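PDB 6SYN: peptidoglycan D,D-transpeptidase FtsI from Yersinia pestis, which probably cross-links peptidoglycan strands in the periplasm as a class B penicillin-binding protein, with an active site that also takes up penicillin-type antibiotics. Local coordinates for residues Val33-Ala38 and Arg107-Arg112; Met220-Ser225 and Asn241-Asp246. One frame throughout, in Å; residues are numbered along the deposited sequence.

Contact 1 of 2, residues Val33-Ala38 and Arg107-Arg112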
loop_
_atom_site.group_PDB
_atom_site.type_symbol
_atom_site.label_atom_id
_atom_site.label_comp_id
_atom_site.label_asym_id
_atom_site.label_seq_id
_atom_site.Cartn_x
_atom_site.Cartn_y
_atom_site.Cartn_z
ATOM N N VAL A 33 24.820 -16.383 14.556
ATOM C CA VAL A 33 24.139 -16.783 15.824
ATOM C C VAL A 33 24.363 -18.276 16.076
ATOM O O VAL A 33 24.804 -18.978 15.147
ATOM C CB VAL A 33 22.631 -16.463 15.772
ATOM C CG1 VAL A 33 22.376 -14.972 15.621
ATOM C CG2 VAL A 33 21.922 -17.240 14.671
ATOM N N ASN A 34 24.080 -18.718 17.304
ATOM C CA ASN A 34 23.753 -20.127 17.645
ATOM C C ASN A 34 22.226 -20.209 17.751
ATOM O O ASN A 34 21.641 -19.364 18.467
ATOM C CB ASN A 34 24.438 -20.596 18.932
ATOM C CG ASN A 34 25.848 -20.065 19.100
ATOM O OD1 ASN A 34 26.249 -19.710 20.209
ATOM N ND2 ASN A 34 26.608 -20.004 18.018
ATOM N N ALA A 35 21.607 -21.154 17.038
ATOM C CA ALA A 35 20.139 -21.340 16.960
ATOM C C ALA A 35 19.772 -22.719 17.516
ATOM O O ALA A 35 20.619 -23.630 17.458
ATOM C CB ALA A 35 19.671 -21.183 15.537
ATOM N N VAL A 36 18.551 -22.852 18.035
ATOM C CA VAL A 36 18.016 -24.120 18.606
ATOM C C VAL A 36 16.869 -24.586 17.713
ATOM O O VAL A 36 15.889 -23.832 17.548
ATOM C CB VAL A 36 17.577 -23.964 20.074
ATOM C CG1 VAL A 36 16.967 -25.249 20.619
ATOM C CG2 VAL A 36 18.732 -23.511 20.954
ATOM N N TRP A 37 17.012 -25.786 17.153
ATOM C CA TRP A 37 15.976 -26.440 16.321
ATOM C C TRP A 37 15.725 -27.846 16.860
ATOM O O TRP A 37 16.609 -28.390 17.541
ATOM C CB TRP A 37 16.380 -26.434 14.845
ATOM C CG TRP A 37 17.633 -27.183 14.514
ATOM C CD1 TRP A 37 18.920 -26.743 14.631
ATOM C CD2 TRP A 37 17.713 -28.497 13.938
ATOM N NE1 TRP A 37 19.793 -27.701 14.190
ATOM C CE2 TRP A 37 19.080 -28.787 13.753
ATOM C CE3 TRP A 37 16.764 -29.454 13.568
ATOM C CZ2 TRP A 37 19.520 -30.000 13.226
ATOM C CZ3 TRP A 37 17.198 -30.652 13.046
ATOM C CH2 TRP A 37 18.558 -30.921 12.879
ATOM N N ALA A 38 14.524 -28.363 16.624
ATOM C CA ALA A 38 14.123 -29.742 16.962
ATOM C C ALA A 38 13.943 -30.509 15.653
ATOM O O ALA A 38 13.488 -29.891 14.670
ATOM C CB ALA A 38 12.868 -29.736 17.797
ATOM N N ARG A 107 23.076 -25.335 16.378
ATOM C CA ARG A 107 23.990 -25.086 15.229
ATOM C C ARG A 107 24.217 -23.576 15.072
ATOM O O ARG A 107 23.270 -22.796 15.308
ATOM C CB ARG A 107 23.478 -25.734 13.935
ATOM C CG ARG A 107 22.236 -25.104 13.315
ATOM C CD ARG A 107 22.134 -25.386 11.822
ATOM N NE ARG A 107 21.081 -24.605 11.177
ATOM C CZ ARG A 107 20.065 -25.100 10.469
ATOM N NH1 ARG A 107 19.938 -26.404 10.282
ATOM N NH2 ARG A 107 19.168 -24.281 9.941
ATOM N N GLN A 108 25.449 -23.195 14.718
ATOM C CA GLN A 108 25.823 -21.820 14.297
ATOM C C GLN A 108 25.289 -21.605 12.876
ATOM O O GLN A 108 25.502 -22.497 12.029
ATOM C CB GLN A 108 27.338 -21.630 14.377
ATOM C CG GLN A 108 27.877 -21.843 15.784
ATOM C CD GLN A 108 29.362 -21.613 15.917
ATOM O OE1 GLN A 108 29.942 -20.751 15.260
ATOM N NE2 GLN A 108 29.987 -22.380 16.796
ATOM N N GLU A 109 24.577 -20.500 12.648
ATOM C CA GLU A 109 24.050 -20.113 11.311
ATOM C C GLU A 109 24.025 -18.588 11.218
ATOM O O GLU A 109 24.408 -17.921 12.203
ATOM C CB GLU A 109 22.660 -20.708 11.063
ATOM C CG GLU A 109 21.613 -20.287 12.084
ATOM C CD GLU A 109 20.220 -20.837 11.833
ATOM O OE1 GLU A 109 19.999 -22.038 12.089
ATOM O OE2 GLU A 109 19.360 -20.062 11.374
ATOM N N SER A 110 23.607 -18.074 10.063
ATOM C CA SER A 110 23.342 -16.636 9.818
ATOM C C SER A 110 21.832 -16.420 9.941
ATOM O O SER A 110 21.077 -17.133 9.257
ATOM C CB SER A 110 23.893 -16.202 8.481
ATOM O OG SER A 110 23.207 -15.063 7.985
ATOM N N ARG A 111 21.416 -15.530 10.840
ATOM C CA ARG A 111 19.990 -15.179 11.035
ATOM C C ARG A 111 19.684 -13.980 10.143
ATOM O O ARG A 111 20.344 -12.939 10.310
ATOM C CB ARG A 111 19.702 -14.867 12.503
ATOM C CG ARG A 111 18.242 -14.539 12.775
ATOM C CD ARG A 111 17.988 -14.205 14.228
ATOM N NE ARG A 111 16.607 -13.798 14.425
ATOM C CZ ARG A 111 16.064 -13.476 15.595
ATOM N NH1 ARG A 111 16.783 -13.504 16.704
ATOM N NH2 ARG A 111 14.792 -13.129 15.654
ATOM N N ARG A 112 18.752 -14.132 9.207
ATOM C CA ARG A 112 18.222 -12.990 8.429
ATOM C C ARG A 112 17.391 -12.146 9.400
ATOM O O ARG A 112 16.262 -12.561 9.722
ATOM C CB ARG A 112 17.444 -13.494 7.207
ATOM C CG ARG A 112 17.386 -12.509 6.049
ATOM C CD ARG A 112 18.696 -11.785 5.806
ATOM N NE ARG A 112 18.634 -11.010 4.583
ATOM C CZ ARG A 112 19.644 -10.322 4.061
ATOM N NH1 ARG A 112 19.453 -9.646 2.940
ATOM N NH2 ARG A 112 20.832 -10.314 4.644
#

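Contact 2 of 2, residues Met220-Ser225 and Asn241-Asp246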
loop_
_atom_site.group_PDB
_atom_site.type_symbol
_atom_site.label_atom_id
_atom_site.label_comp_id
_atom_site.label_asym_id
_atom_site.label_seq_id
_atom_site.Cartn_x
_atom_site.Cartn_y
_atom_site.Cartn_z
ATOM N N MET A 220 5.613 2.316 1.422
ATOM C CA MET A 220 4.585 1.328 1.003
ATOM C C MET A 220 4.259 0.421 2.198
ATOM O O MET A 220 5.025 -0.535 2.450
ATOM C CB MET A 220 5.100 0.491 -0.171
ATOM C CG MET A 220 4.049 -0.398 -0.803
ATOM S SD MET A 220 4.796 -1.555 -1.973
ATOM C CE MET A 220 4.473 -0.719 -3.523
ATOM N N ALA A 221 3.167 0.716 2.909
ATOM C CA ALA A 221 2.778 0.041 4.167
ATOM C C ALA A 221 1.374 -0.557 4.046
ATOM O O ALA A 221 0.567 -0.057 3.242
ATOM C CB ALA A 221 2.860 1.010 5.315
ATOM N N ASN A 222 1.122 -1.611 4.823
ATOM C CA ASN A 222 -0.178 -2.323 4.912
ATOM C C ASN A 222 -0.460 -2.634 6.381
ATOM O O ASN A 222 0.490 -2.939 7.127
ATOM C CB ASN A 222 -0.188 -3.622 4.107
ATOM C CG ASN A 222 0.358 -3.454 2.704
ATOM O OD1 ASN A 222 -0.338 -2.950 1.822
ATOM N ND2 ASN A 222 1.597 -3.874 2.491
ATOM N N SER A 223 -1.723 -2.535 6.775
ATOM C CA SER A 223 -2.246 -3.051 8.062
ATOM C C SER A 223 -3.438 -3.947 7.748
ATOM O O SER A 223 -4.323 -3.527 7.008
ATOM C CB SER A 223 -2.613 -1.925 8.984
ATOM O OG SER A 223 -3.076 -2.423 10.229
ATOM N N PRO A 224 -3.505 -5.192 8.276
ATOM C CA PRO A 224 -2.521 -5.715 9.231
ATOM C C PRO A 224 -1.172 -6.140 8.633
ATOM O O PRO A 224 -1.102 -6.437 7.451
ATOM C CB PRO A 224 -3.226 -6.962 9.777
ATOM C CG PRO A 224 -4.043 -7.444 8.604
ATOM C CD PRO A 224 -4.564 -6.168 7.976
ATOM N N SER A 225 -0.134 -6.156 9.470
ATOM C CA SER A 225 1.223 -6.623 9.098
ATOM C C SER A 225 1.505 -7.933 9.832
ATOM O O SER A 225 0.529 -8.618 10.202
ATOM C CB SER A 225 2.267 -5.580 9.379
ATOM O OG SER A 225 3.434 -5.818 8.601
ATOM N N ASN A 241 1.529 -8.518 -0.020
ATOM C CA ASN A 241 1.631 -7.039 -0.063
ATOM C C ASN A 241 0.369 -6.499 -0.741
ATOM O O ASN A 241 0.335 -6.483 -1.991
ATOM C CB ASN A 241 2.916 -6.623 -0.783
ATOM C CG ASN A 241 3.173 -5.130 -0.770
ATOM O OD1 ASN A 241 2.319 -4.349 -0.359
ATOM N ND2 ASN A 241 4.350 -4.730 -1.222
ATOM N N ARG A 242 -0.629 -6.087 0.047
ATOM C CA ARG A 242 -1.954 -5.634 -0.463
ATOM C C ARG A 242 -1.786 -4.485 -1.470
ATOM O O ARG A 242 -2.614 -4.399 -2.382
ATOM C CB ARG A 242 -2.864 -5.219 0.695
ATOM C CG ARG A 242 -3.392 -6.385 1.520
ATOM C CD ARG A 242 -4.386 -5.946 2.580
ATOM N NE ARG A 242 -5.117 -7.055 3.192
ATOM C CZ ARG A 242 -6.405 -7.336 2.995
ATOM N NH1 ARG A 242 -7.149 -6.593 2.190
ATOM N NH2 ARG A 242 -6.954 -8.364 3.619
ATOM N N ALA A 243 -0.742 -3.661 -1.333
ATOM C CA ALA A 243 -0.476 -2.477 -2.186
ATOM C C ALA A 243 -0.277 -2.884 -3.655
ATOM O O ALA A 243 -0.551 -2.038 -4.533
ATOM C CB ALA A 243 0.719 -1.718 -1.666
ATOM N N ILE A 244 0.172 -4.121 -3.911
ATOM C CA ILE A 244 0.393 -4.658 -5.289
ATOM C C ILE A 244 -0.564 -5.824 -5.598
ATOM O O ILE A 244 -0.588 -6.234 -6.779
ATOM C CB ILE A 244 1.873 -5.053 -5.516
ATOM C CG1 ILE A 244 2.413 -6.019 -4.456
ATOM C CG2 ILE A 244 2.739 -3.808 -5.634
ATOM C CD1 ILE A 244 3.641 -6.792 -4.899
ATOM N N THR A 245 -1.330 -6.350 -4.631
ATOM C CA THR A 245 -2.183 -7.551 -4.868
ATOM C C THR A 245 -3.674 -7.218 -4.715
ATOM O O THR A 245 -4.457 -7.694 -5.556
ATOM C CB THR A 245 -1.760 -8.752 -4.007
ATOM O OG1 THR A 245 -2.129 -8.503 -2.651
ATOM C CG2 THR A 245 -0.279 -9.049 -4.088
ATOM N N ASP A 246 -4.085 -6.477 -3.687
ATOM C CA ASP A 246 -5.473 -5.948 -3.653
ATOM C C ASP A 246 -5.678 -5.163 -4.949
ATOM O O ASP A 246 -4.884 -4.231 -5.201
ATOM C CB ASP A 246 -5.747 -5.026 -2.461
ATOM C CG ASP A 246 -6.095 -5.714 -1.151
ATOM O OD1 ASP A 246 -6.452 -6.915 -1.175
ATOM O OD2 ASP A 246 -6.032 -5.028 -0.115
#

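Contact 1 of 2, residues Val33-Ala38 and Arg107-Arg112
The indole of W37 carries the guanidinium of R107 over one face, with R107 CZ 4.8 Å from the centroid of the five-membered ring, a cation-pi contact. The two planes are tilted 40° apart, so this is no flat stack; H105 and F81 stack their rings on the same indole. Nearer the backbone, R107 CG comes to 3.7 Å from W37 NE1. R107 turns there because CG sits between backbone N and carbonyl carbon (chi1 70°), after which the chain runs extended. E109, two residues on, holds the same guanidinium by NE: R107 NE donates to E109 OE1 at 2.9 Å in a salt bridge, meeting the oxygen from above the carboxylate plane. The same OE1 lies 3.6 Å from A35 CB, and V33 CG2 continues this face toward R111 CB. On the other face N34 and Q108 run side by side, N34 ND2 against Q108 CG. Four backbone bonds lie between the faces. V33 N reaches E109 O at 2.8 Å, nearly along the C=O axis, and E109 N returns to V33 O; A35 and R107 exchange the second couple, the bond from A35 N to R107 O being the straighter. N34 and Q108 form the non-hydrogen-bonded pair between them. This is a short antiparallel ladder of strands 26-38 and 104-113, which diverge beyond it, in the sheet of the N-terminal, dimerisation-type domain.

Contact 2 of 2, residues Met220-Ser225 and Asn241-Asp246
Strand 220-223 passes the start of the short helix 242-245 with its backbone well clear, M220 and A243 being 7.1 Å apart from CA to CA, so side chains bridge the gap. The strand is an outer one of the five-stranded antiparallel sheet of the transpeptidase domain, and the helix opens with an Asn N-cap. N241 provides that cap: its CG lies anti to the backbone N, which brings OD1 back to accept from A243 N at 3.3 Å. N222 reaches across from the strand and donates from ND2 to the same oxygen at 3.0 Å, the N-H...O angle being 154°. OD1 is thus gripped by two donors, both well out of its carbonyl plane, one on each side. The amides of N222 and N241 stand 73° apart, and N222 meets its partner close to its own amide plane. With ND2 so engaged, N222 OD1 faces the helix start, where A243 N approaches it in a weak, bent bond and R242 CB lies at 3.6 Å. The amide nitrogen of the cap is used too: N241 ND2 makes a weak bond to the sulphur of M220. M220 runs extended as far as SD, its CG anti to the backbone N and 3.7 Å from A243 CB; the bend at chi3 (-99°) then turns CE toward I244 CG2. All six residues that touch are buried, and the amides meet through one good bond, N222 ND2 to N241 OD1, and weak ones. T206 of the neighbouring strand 204-211 packs against both N222 and A243. R242, the first residue of the helix, sends an extended chain to D246 just past the helix end; the other D246 oxygen pairs with R240, and R242 NH1 meets the syn lone pair of D246 OD2 at 3.0 Å.

How the contacts relate
Contact 2 lies in the interior, its centre about 4 Å from the centre of the chain, whereas contact 1 is peripheral, its centre about 33 Å from that point, and only partly buried. Their centres are about 30 Å apart, they do not touch, and they share no strand or helix: one belongs to the N-terminal domain, the other to the transpeptidase domain. Contact 1 joins two strands of one sheet, backbone to backbone, with charged and aromatic groups dressing one face. In contact 2 a sheet edge meets a helix start, and the work passes to neutral amides, a thioether and apolar side chains. Its ion pair stays within the helical segment, much as R107 and E109 pair within one strand.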